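Local coordinates for LPG0439 HIT-related domain-containing protein (Legionella pneumophila subsp. pneumophila, PDB 5L0L) that is of unknown function but carries a HIT-related domain, the part present here, within a longer protein predicted to have a transmembrane helix, at the interface of chains A and B. Numbering follows the deposited sequence. Chains: chain A/B, Uncharacterized protein.

The interface of chains A and B. Residues chain A 99-102, 132, 155; chain B 99-102, 132, 155.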
ATOM      1  N   PHE A  99      -4.734  -1.421  -1.536  1.00 12.92           N
ATOM      2  CA  PHE A  99      -3.486  -1.579  -2.263  1.00 12.76           C
ATOM      3  C   PHE A  99      -2.367  -2.128  -1.384  1.00 12.81           C
ATOM      4  O   PHE A  99      -2.409  -1.963  -0.146  1.00 12.83           O
ATOM      5  CB  PHE A  99      -3.035  -0.263  -2.989  1.00 12.78           C
ATOM      6  CG  PHE A  99      -2.872   0.946  -2.103  1.00 12.91           C
ATOM      7  CD1 PHE A  99      -1.676   1.188  -1.432  1.00 12.97           C
ATOM      8  CD2 PHE A  99      -3.896   1.866  -1.970  1.00 13.12           C
ATOM      9  CE1 PHE A  99      -1.527   2.298  -0.634  1.00 13.19           C
ATOM     10  CE2 PHE A  99      -3.751   2.990  -1.171  1.00 13.33           C
ATOM     11  CZ  PHE A  99      -2.569   3.194  -0.499  1.00 13.39           C
ATOM     12  N   SER A 100      -1.386  -2.766  -2.025  1.00 12.79           N
ATOM     13  CA  SER A 100      -0.236  -3.339  -1.313  1.00 12.98           C
ATOM     14  C   SER A 100       1.021  -3.240  -2.163  1.00 13.15           C
ATOM     15  O   SER A 100       0.995  -3.585  -3.363  1.00 13.06           O
ATOM     16  CB  SER A 100      -0.439  -4.822  -0.978  1.00 13.04           C
ATOM     17  OG  SER A 100      -1.516  -5.109  -0.099  1.00 13.15           O
ATOM     18  N   GLN A 101       2.120  -2.794  -1.545  1.00 13.55           N
ATOM     19  CA  GLN A 101       3.469  -2.965  -2.097  1.00 13.95           C
ATOM     20  C   GLN A 101       4.134  -4.122  -1.357  1.00 14.00           C
ATOM     21  O   GLN A 101       4.320  -4.081  -0.117  1.00 13.91           O
ATOM     22  CB  GLN A 101       4.290  -1.700  -1.922  1.00 14.54           C
ATOM     23  CG  GLN A 101       5.752  -1.860  -2.390  1.00 15.07           C
ATOM     24  CD  GLN A 101       6.506  -0.556  -2.425  1.00 15.65           C
ATOM     25  OE1 GLN A 101       7.587  -0.435  -1.782  1.00 17.18           O
ATOM     26  NE2 GLN A 101       5.938   0.423  -3.000  1.00 15.67           N
ATOM     27  N   LEU A 102       4.422  -5.189  -2.091  1.00 14.09           N
ATOM     28  CA  LEU A 102       4.892  -6.433  -1.486  1.00 14.44           C
ATOM     29  C   LEU A 102       6.224  -6.822  -2.097  1.00 14.65           C
ATOM     30  O   LEU A 102       7.266  -6.558  -1.505  1.00 14.61           O
ATOM     31  CB  LEU A 102       3.831  -7.539  -1.589  1.00 14.62           C
ATOM     32  CG  LEU A 102       2.479  -7.273  -0.951  1.00 14.71           C
ATOM     33  CD1 LEU A 102       1.572  -8.511  -1.057  1.00 14.99           C
ATOM     34  CD2 LEU A 102       2.537  -6.841   0.503  1.00 14.84           C
ATOM     35  N   TRP A 132      -6.664  -2.783  -6.021  1.00 12.57           N
ATOM     36  CA  TRP A 132      -7.891  -3.477  -6.421  1.00 12.47           C
ATOM     37  C   TRP A 132      -9.057  -2.889  -5.662  1.00 12.59           C
ATOM     38  O   TRP A 132      -8.867  -2.023  -4.771  1.00 12.75           O
ATOM     39  CB  TRP A 132      -7.765  -4.999  -6.162  1.00 12.38           C
ATOM     40  CG  TRP A 132      -7.545  -5.303  -4.716  1.00 12.44           C
ATOM     41  CD1 TRP A 132      -8.492  -5.659  -3.800  1.00 12.50           C
ATOM     42  CD2 TRP A 132      -6.295  -5.259  -4.000  1.00 12.51           C
ATOM     43  NE1 TRP A 132      -7.919  -5.805  -2.553  1.00 12.60           N
ATOM     44  CE2 TRP A 132      -6.577  -5.580  -2.650  1.00 12.61           C
ATOM     45  CE3 TRP A 132      -4.968  -4.977  -4.363  1.00 12.54           C
ATOM     46  CZ2 TRP A 132      -5.587  -5.646  -1.665  1.00 12.72           C
ATOM     47  CZ3 TRP A 132      -4.000  -4.987  -3.374  1.00 12.66           C
ATOM     48  CH2 TRP A 132      -4.307  -5.311  -2.044  1.00 12.75           C
HETATM   49  N   MSE A 155      -9.927 -11.009   4.131  1.00 16.44           N
HETATM   50  CA  MSE A 155      -8.660 -10.692   3.464  1.00 16.30           C
HETATM   51  C   MSE A 155      -8.629 -11.090   1.991  1.00 16.09           C
HETATM   52  O   MSE A 155      -8.921 -12.226   1.650  1.00 16.08           O
HETATM   53  CB  MSE A 155      -7.512 -11.422   4.179  1.00 16.60           C
HETATM   54  CG  MSE A 155      -6.113 -11.109   3.642  1.00 16.66           C
HETATM   55 SE   MSE A 155      -5.559  -9.339   4.268  0.75 16.67          SE
HETATM   56  CE  MSE A 155      -5.180  -9.807   6.106  1.00 17.12           C
TER
ATOM     57  N   PHE B  99       3.860  -2.474   2.439  1.00 13.43           N
ATOM     58  CA  PHE B  99       2.759  -1.745   3.029  1.00 13.19           C
ATOM     59  C   PHE B  99       1.431  -2.078   2.378  1.00 13.07           C
ATOM     60  O   PHE B  99       1.409  -2.536   1.217  1.00 13.07           O
ATOM     61  CB  PHE B  99       3.019  -0.219   3.053  1.00 13.24           C
ATOM     62  CG  PHE B  99       3.274   0.411   1.706  1.00 13.40           C
ATOM     63  CD1 PHE B  99       2.220   0.777   0.893  1.00 13.41           C
ATOM     64  CD2 PHE B  99       4.564   0.725   1.295  1.00 13.67           C
ATOM     65  CE1 PHE B  99       2.434   1.409  -0.337  1.00 13.64           C
ATOM     66  CE2 PHE B  99       4.779   1.370   0.092  1.00 13.91           C
ATOM     67  CZ  PHE B  99       3.712   1.691  -0.734  1.00 13.85           C
ATOM     68  N   SER B 100       0.352  -1.926   3.153  1.00 12.95           N
ATOM     69  CA  SER B 100      -1.013  -2.185   2.673  1.00 12.99           C
ATOM     70  C   SER B 100      -2.003  -1.229   3.247  1.00 13.08           C
ATOM     71  O   SER B 100      -2.024  -0.975   4.470  1.00 13.02           O
ATOM     72  CB  SER B 100      -1.501  -3.597   3.037  1.00 12.97           C
ATOM     73  OG  SER B 100      -0.713  -4.607   2.405  1.00 13.03           O
ATOM     74  N   GLN B 101      -2.870  -0.721   2.372  1.00 13.36           N
ATOM     75  CA  GLN B 101      -4.086  -0.021   2.786  1.00 13.70           C
ATOM     76  C   GLN B 101      -5.241  -0.993   2.562  1.00 13.68           C
ATOM     77  O   GLN B 101      -5.526  -1.375   1.404  1.00 13.54           O
ATOM     78  CB  GLN B 101      -4.312   1.270   1.992  1.00 14.10           C
ATOM     79  CG  GLN B 101      -5.613   1.994   2.371  1.00 14.56           C
ATOM     80  CD  GLN B 101      -5.703   3.365   1.717  1.00 15.06           C
ATOM     81  OE1 GLN B 101      -4.784   4.162   1.817  1.00 15.92           O
ATOM     82  NE2 GLN B 101      -6.757   3.602   0.997  1.00 15.39           N
ATOM     83  N   LEU B 102      -5.883  -1.409   3.662  1.00 13.83           N
ATOM     84  CA  LEU B 102      -6.900  -2.471   3.612  1.00 14.04           C
ATOM     85  C   LEU B 102      -8.209  -1.976   4.207  1.00 14.21           C
ATOM     86  O   LEU B 102      -9.126  -1.589   3.463  1.00 14.11           O
ATOM     87  CB  LEU B 102      -6.401  -3.770   4.279  1.00 14.22           C
ATOM     88  CG  LEU B 102      -5.113  -4.366   3.715  1.00 14.28           C
ATOM     89  CD1 LEU B 102      -4.716  -5.648   4.448  1.00 14.54           C
ATOM     90  CD2 LEU B 102      -5.234  -4.600   2.220  1.00 14.36           C
ATOM     91  N   TRP B 132       5.538  -2.367   7.195  1.00 13.54           N
ATOM     92  CA  TRP B 132       6.394  -3.243   7.962  1.00 13.47           C
ATOM     93  C   TRP B 132       7.639  -3.574   7.161  1.00 13.67           C
ATOM     94  O   TRP B 132       7.733  -3.257   5.963  1.00 13.81           O
ATOM     95  CB  TRP B 132       5.625  -4.523   8.373  1.00 13.19           C
ATOM     96  CG  TRP B 132       5.167  -5.318   7.216  1.00 13.09           C
ATOM     97  CD1 TRP B 132       5.812  -6.370   6.642  1.00 13.15           C
ATOM     98  CD2 TRP B 132       3.963  -5.108   6.457  1.00 13.02           C
ATOM     99  NE1 TRP B 132       5.069  -6.843   5.566  1.00 13.18           N
ATOM    100  CE2 TRP B 132       3.943  -6.064   5.433  1.00 13.08           C
ATOM    101  CE3 TRP B 132       2.904  -4.190   6.551  1.00 12.98           C
ATOM    102  CZ2 TRP B 132       2.924  -6.126   4.476  1.00 13.12           C
ATOM    103  CZ3 TRP B 132       1.917  -4.219   5.602  1.00 13.00           C
ATOM    104  CH2 TRP B 132       1.934  -5.179   4.552  1.00 13.09           C
HETATM  105  N   MSE B 155       4.062 -14.697   2.090  1.00 17.21           N
HETATM  106  CA  MSE B 155       3.118 -13.610   2.338  1.00 16.94           C
HETATM  107  C   MSE B 155       3.062 -13.320   3.825  1.00 16.72           C
HETATM  108  O   MSE B 155       2.834 -14.229   4.629  1.00 16.67           O
HETATM  109  CB  MSE B 155       1.746 -14.051   1.835  1.00 17.16           C
HETATM  110  CG  MSE B 155       0.649 -13.019   2.096  1.00 17.15           C
HETATM  111 SE   MSE B 155       0.810 -11.605   0.734  0.75 16.94          SE
HETATM  112  CE  MSE B 155       0.217 -12.668  -0.787  1.00 17.63           C
TER
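A:Phe99, A:Ser100 and A:Gln101 pair with B:Gln101, B:Ser100 and B:Phe99 where the edge strands 96-101 of two HIT-related domains meet antiparallel about a two-fold axis, a worked example of sheet extension from one subunit into the next. Main-chain hydrogen bonds run both ways between the strands. B:Gln101 N reaches A:Phe99 O at 2.8 Å and A:Phe99 N returns to B:Gln101 O at 3.0 Å, with the twin pair on the other side of the centre. At that centre the serine hydroxyls A:Ser100 OG and B:Ser100 OG meet tip to tip, 2.7 Å apart, in a hydrogen bond in which either could be the donor. Each hydroxyl lies beside its own backbone N (chi1 -63°), which points it toward its twin. A:Ser100 OG also lies in plane at the edge of the A:Trp132 indole, and B:Ser100 OG does the same at B:Trp132. On the opposite side of the paired strands, B:Gln101 CB lies over one face of the A:Phe99 ring, 3.7 Å from its centroid and displaced from the ring centre. The amide that follows, tilted 53° from the ring plane, touches the rim, with B:Gln101 CD 3.5 Å from A:Phe99 CE2. Both glutamine chains run extended with CG anti to the backbone N (chi1 176° in A:Gln101), but the amides are modelled with O and N exchanged, an assignment X-ray density distinguishes poorly. A:Phe99 CE1 and B:Phe99 CE1 meet obliquely at 4.1 Å. Flanking the serine side, the branches of A:Leu102 divide their contacts: CD1 packs against B:Met155 SE, the selenium of a selenomethionine, at 3.7 Å, while CD2 approaches B:Trp132 CZ2 at 4.1 Å. Backbone pairing appears to set the register, while side chains pack on both sides of the shared strands. If the pair seen in the crystal is biological, this edge would join two HIT-related domains through one continuous sheet.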